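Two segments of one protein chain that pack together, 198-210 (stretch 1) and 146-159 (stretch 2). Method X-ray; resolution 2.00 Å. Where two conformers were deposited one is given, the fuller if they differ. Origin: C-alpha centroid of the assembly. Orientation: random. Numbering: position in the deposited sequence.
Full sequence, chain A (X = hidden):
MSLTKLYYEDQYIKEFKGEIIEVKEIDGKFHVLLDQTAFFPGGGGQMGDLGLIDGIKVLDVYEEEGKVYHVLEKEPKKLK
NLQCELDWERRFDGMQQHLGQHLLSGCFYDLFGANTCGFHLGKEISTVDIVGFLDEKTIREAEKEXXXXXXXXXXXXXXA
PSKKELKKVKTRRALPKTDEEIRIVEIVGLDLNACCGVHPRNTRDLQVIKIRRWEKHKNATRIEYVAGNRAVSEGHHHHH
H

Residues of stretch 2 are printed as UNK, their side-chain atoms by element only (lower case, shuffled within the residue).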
# COMPACT_ATOMS: atom_id res chain seq x y z
N VAL A 198 -2.09 0.12 2.01
CA VAL A 198 -2.45 -1.20 2.53
C VAL A 198 -1.20 -2.08 2.52
O VAL A 198 -0.66 -2.44 1.47
CB VAL A 198 -3.64 -1.81 1.72
CG1 VAL A 198 -3.81 -3.31 1.98
CG2 VAL A 198 -4.94 -1.06 2.07
N HIS A 199 -0.73 -2.41 3.73
CA HIS A 199 0.53 -3.11 3.93
C HIS A 199 0.33 -4.56 4.43
O HIS A 199 -0.71 -4.87 5.03
CB HIS A 199 1.38 -2.33 4.94
CG HIS A 199 1.90 -1.03 4.40
ND1 HIS A 199 3.19 -0.89 3.92
CD2 HIS A 199 1.30 0.17 4.21
CE1 HIS A 199 3.36 0.34 3.49
NE2 HIS A 199 2.23 1.01 3.65
N PRO A 200 1.31 -5.45 4.17
CA PRO A 200 1.32 -6.75 4.86
C PRO A 200 1.49 -6.57 6.37
O PRO A 200 1.85 -5.48 6.81
CB PRO A 200 2.54 -7.46 4.25
CG PRO A 200 2.79 -6.76 2.94
CD PRO A 200 2.45 -5.33 3.23
N ARG A 201 1.20 -7.60 7.15
CA ARG A 201 1.23 -7.47 8.61
C ARG A 201 2.56 -7.87 9.22
O ARG A 201 2.75 -7.75 10.43
CB ARG A 201 0.10 -8.26 9.27
CG ARG A 201 -1.21 -7.49 9.35
CD ARG A 201 -2.16 -8.15 10.33
NE ARG A 201 -3.56 -7.95 9.94
CZ ARG A 201 -4.60 -8.20 10.72
NH1 ARG A 201 -4.43 -8.67 11.95
NH2 ARG A 201 -5.83 -7.98 10.26
N ASN A 202 3.47 -8.35 8.38
CA ASN A 202 4.83 -8.64 8.79
C ASN A 202 5.85 -8.46 7.66
O ASN A 202 5.47 -8.43 6.48
CB ASN A 202 4.93 -10.03 9.44
CG ASN A 202 4.39 -11.15 8.56
OD1 ASN A 202 4.84 -11.36 7.43
ND2 ASN A 202 3.41 -11.88 9.09
N THR A 203 7.12 -8.33 8.02
CA THR A 203 8.19 -8.19 7.01
C THR A 203 8.49 -9.50 6.25
O THR A 203 8.96 -9.46 5.11
CB THR A 203 9.49 -7.59 7.60
OG1 THR A 203 9.96 -8.42 8.67
CG2 THR A 203 9.25 -6.14 8.12
N ARG A 204 8.21 -10.65 6.88
CA ARG A 204 8.39 -11.96 6.23
C ARG A 204 7.56 -12.11 4.96
O ARG A 204 8.00 -12.73 3.99
CB ARG A 204 8.09 -13.11 7.21
CG ARG A 204 8.31 -14.54 6.71
CD ARG A 204 9.70 -14.79 6.13
NE ARG A 204 9.80 -16.11 5.50
CZ ARG A 204 9.41 -16.39 4.25
NH1 ARG A 204 8.89 -15.46 3.46
NH2 ARG A 204 9.55 -17.63 3.79
N ASP A 205 6.37 -11.49 4.96
CA ASP A 205 5.50 -11.43 3.77
C ASP A 205 6.13 -10.80 2.52
O ASP A 205 5.64 -11.01 1.41
CB ASP A 205 4.20 -10.70 4.11
CG ASP A 205 3.11 -11.64 4.61
OD1 ASP A 205 1.92 -11.30 4.43
OD2 ASP A 205 3.43 -12.71 5.17
N LEU A 206 7.21 -10.04 2.70
CA LEU A 206 7.96 -9.49 1.57
C LEU A 206 8.76 -10.52 0.77
O LEU A 206 9.09 -10.25 -0.39
CB LEU A 206 8.92 -8.41 2.05
CG LEU A 206 8.58 -6.92 1.99
CD1 LEU A 206 7.11 -6.66 1.79
CD2 LEU A 206 9.07 -6.29 3.28
N GLN A 207 9.07 -11.66 1.39
CA GLN A 207 9.87 -12.78 0.81
C GLN A 207 11.35 -12.40 0.67
O GLN A 207 12.21 -12.96 1.35
CB GLN A 207 9.33 -13.29 -0.54
CG GLN A 207 7.84 -13.69 -0.59
CD GLN A 207 7.34 -13.88 -2.03
OE1 GLN A 207 8.07 -14.36 -2.90
NE2 GLN A 207 6.09 -13.50 -2.28
N VAL A 208 11.60 -11.46 -0.23
CA VAL A 208 12.94 -10.99 -0.57
C VAL A 208 12.84 -9.58 -1.19
O VAL A 208 11.82 -9.23 -1.79
CB VAL A 208 13.65 -12.02 -1.52
CG1 VAL A 208 12.97 -12.10 -2.88
CG2 VAL A 208 15.15 -11.76 -1.65
N ILE A 209 13.88 -8.78 -1.01
CA ILE A 209 13.97 -7.47 -1.64
C ILE A 209 15.32 -7.30 -2.36
O ILE A 209 16.40 -7.58 -1.81
CB ILE A 209 13.68 -6.32 -0.61
CG1 ILE A 209 13.60 -4.96 -1.29
CG2 ILE A 209 14.69 -6.30 0.51
CD1 ILE A 209 12.67 -4.02 -0.56
N LYS A 210 15.25 -6.86 -3.61
CA LYS A 210 16.44 -6.65 -4.42
C LYS A 210 16.49 -5.23 -4.96
O LYS A 210 15.53 -4.75 -5.56
CB LYS A 210 16.47 -7.65 -5.58
CG LYS A 210 16.84 -9.07 -5.17
CD LYS A 210 16.86 -9.99 -6.37
CE LYS A 210 17.31 -11.40 -6.00
NZ LYS A 210 16.20 -12.19 -5.41
N UNK A 146 17.87 -4.92 4.97
CA UNK A 146 16.44 -5.06 4.67
C UNK A 146 16.04 -6.53 4.63
O UNK A 146 15.09 -6.95 5.29
c UNK A 146 16.09 -4.36 3.37
N UNK A 147 16.81 -7.32 3.88
CA UNK A 147 16.61 -8.76 3.77
C UNK A 147 16.82 -9.49 5.09
O UNK A 147 16.14 -10.46 5.36
c UNK A 147 16.94 -9.13 1.31
c UNK A 147 17.51 -9.34 2.69
n UNK A 147 17.63 -8.35 0.49
o UNK A 147 15.89 -9.67 0.98
N UNK A 148 17.75 -8.99 5.90
CA UNK A 148 17.94 -9.51 7.25
C UNK A 148 16.71 -9.31 8.13
O UNK A 148 16.33 -10.21 8.88
c UNK A 148 19.17 -8.89 7.91
c UNK A 148 19.56 -7.40 11.72
n UNK A 148 19.29 -8.45 12.49
n UNK A 148 19.21 -6.19 12.12
c UNK A 148 19.52 -9.55 9.25
n UNK A 148 20.16 -7.55 10.54
c UNK A 148 20.61 -8.83 9.99
N UNK A 149 16.08 -8.13 8.04
CA UNK A 149 14.88 -7.86 8.82
C UNK A 149 13.63 -8.56 8.28
O UNK A 149 12.70 -8.83 9.04
c UNK A 149 15.66 -5.57 9.85
c UNK A 149 15.32 -4.08 9.88
c UNK A 149 14.64 -6.35 9.01
c UNK A 149 15.77 -6.15 11.28
N UNK A 150 13.62 -8.88 6.97
CA UNK A 150 12.59 -9.76 6.41
C UNK A 150 12.63 -11.11 7.13
O UNK A 150 11.61 -11.61 7.63
c UNK A 150 12.60 -8.79 2.57
c UNK A 150 12.76 -9.98 4.88
c UNK A 150 11.90 -11.15 4.40
c UNK A 150 12.40 -8.71 4.10
N UNK A 151 13.83 -11.68 7.22
CA UNK A 151 13.93 -12.97 7.86
C UNK A 151 13.83 -12.90 9.38
O UNK A 151 13.43 -13.88 10.00
c UNK A 151 15.69 -13.58 4.84
c UNK A 151 15.08 -13.79 7.28
c UNK A 151 14.87 -14.13 5.82
c UNK A 151 15.48 -13.87 3.49
c UNK A 151 13.82 -14.96 5.43
c UNK A 151 14.44 -14.72 3.11
c UNK A 151 13.60 -15.26 4.09
N UNK A 152 14.10 -11.73 9.98
CA UNK A 152 13.82 -11.52 11.41
C UNK A 152 12.31 -11.42 11.70
O UNK A 152 11.89 -11.58 12.85
o UNK A 152 17.37 -12.12 13.17
o UNK A 152 15.64 -11.39 14.31
c UNK A 152 14.53 -10.27 11.93
c UNK A 152 16.37 -11.38 13.30
c UNK A 152 16.03 -10.43 12.16
N UNK A 153 11.53 -11.14 10.66
CA UNK A 153 10.06 -11.11 10.70
C UNK A 153 9.44 -10.12 11.68
O UNK A 153 8.74 -10.51 12.61
c UNK A 153 9.47 -12.52 10.90
o UNK A 153 7.44 -11.64 9.98
n UNK A 153 7.43 -13.80 10.62
c UNK A 153 8.02 -12.61 10.47
N UNK A 154 9.70 -8.83 11.47
CA UNK A 154 9.15 -7.81 12.36
C UNK A 154 7.66 -7.61 12.10
O UNK A 154 7.20 -7.77 10.96
c UNK A 154 9.90 -6.48 12.22
c UNK A 154 11.98 -7.07 13.53
c UNK A 154 11.42 -6.48 12.23
c UNK A 154 11.92 -5.06 12.02
N UNK A 155 6.93 -7.30 13.15
CA UNK A 155 5.51 -6.97 13.06
C UNK A 155 5.35 -5.61 12.35
O UNK A 155 6.08 -4.67 12.64
c UNK A 155 2.79 -6.48 15.83
c UNK A 155 3.36 -6.81 14.46
c UNK A 155 4.89 -6.91 14.45
o UNK A 155 3.56 -6.23 16.78
o UNK A 155 1.55 -6.45 15.95
N UNK A 156 4.40 -5.55 11.42
CA UNK A 156 4.03 -4.30 10.77
C UNK A 156 2.59 -3.95 11.16
O UNK A 156 1.65 -4.58 10.68
c UNK A 156 5.59 -4.85 8.83
c UNK A 156 3.90 -3.00 8.60
c UNK A 156 4.19 -4.36 9.23
N UNK A 157 2.41 -2.96 12.03
CA UNK A 157 1.08 -2.54 12.47
C UNK A 157 0.51 -1.39 11.63
O UNK A 157 1.16 -0.36 11.47
c UNK A 157 1.71 -3.19 14.86
c UNK A 157 1.40 -2.95 16.34
c UNK A 157 1.11 -2.14 13.95
c UNK A 157 2.31 -1.89 16.96
n UNK A 157 2.20 -1.86 18.45
N UNK A 158 -0.69 -1.59 11.09
CA UNK A 158 -1.46 -0.53 10.44
C UNK A 158 -2.69 -0.17 11.27
O UNK A 158 -3.55 -1.02 11.52
o UNK A 158 -0.77 -1.16 8.20
c UNK A 158 -1.89 -0.93 9.03
N UNK A 159 -2.76 1.08 11.71
CA UNK A 159 -3.83 1.51 12.62
C UNK A 159 -4.21 2.98 12.45
O UNK A 159 -3.41 3.79 11.96
c UNK A 159 -2.16 1.73 14.59
c UNK A 159 -0.89 3.39 15.82
c UNK A 159 -3.48 1.18 14.08
c UNK A 159 -0.97 1.04 14.35
c UNK A 159 -2.11 2.90 15.34
o UNK A 159 1.51 3.17 16.01
c UNK A 159 0.25 1.53 14.81
c UNK A 159 0.28 2.70 15.55
O HOH W 1 0.14 -3.94 8.55

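Position 146 has one side-chain carbon, its CB, 3.7 Å from Ile209 CG2; a lone carbon makes it Ala146. Position 147 carries two carbons, the second bearing one oxygen and one nitrogen. The nitrogen lies 2.7 Å from Ile209 O and the oxygen 3.0 Å from Ile209 N, so a donor and an acceptor on one carbon identify a carboxamide, Asn147. Position 148 runs three carbons, a nitrogen and a carbon with two more nitrogens: a guanidinium, Arg148, out of reach of stretch 1.

At 149, four carbons fork at the second, giving Leu149; its side chain leads away, but its backbone O accepts a hydrogen bond from Thr203 OG1 at 2.8 Å. Position 150 also has four carbons, but forked at the first, with one arm two carbons long. This is Ile150, whose CD1 packs 3.7 Å from Leu206 CB and 3.8 Å from Ile209 CG2. Position 151 has one carbon and a six-carbon ring with no oxygen, hence Phe151. Its CE2 lies 4.1 Å from Arg204 NE, over one face of the guanidinium.

Position 152, three carbons with two oxygens on the third, is Glu152 and makes no contact. Position 153 again shows two carbons, the second with one oxygen and one nitrogen: Asn153. Its positive phi ends the helical path, and its OD1 accepts a weak hydrogen bond from Arg204 N at 3.3 Å. Position 154, four carbons forked at the second, is Leu154; its main chain does the pairing, O accepting from Thr203 N at 3.0 Å and N donating to Thr203 OG1 at 2.8 Å.

Position 155 has three carbons and two terminal oxygens and points away: Glu155. Position 156 has one carbon carrying two others, Val156, directed toward stretch 1, with CG2 3.9 Å from Thr203 CG2. Four carbons in a row ending in nitrogen make 157 Lys157, pointing away. At 158, one carbon and one oxygen give Ser158, whose OG donates to a water at 2.9 Å; that water donates to Val156 O and Pro200 O. Position 159, a six-carbon ring bearing oxygen, is Tyr159, beyond reach.

The contact combines polar pairing with apolar packing. Asn147 engages both backbone polar groups of Ile209, while Ile150 fills the space beside Leu206 and Ile209. Thr203 OG1 donates to Leu149 and accepts from Leu154, tying the helix to the segment after it. Beyond, Val156 N donates to Arg201 O at 2.9 Å, and a single bridge pairs Asn202 with Glu155.

Stretch 2 146-159: ANRLIFENLEVKSY
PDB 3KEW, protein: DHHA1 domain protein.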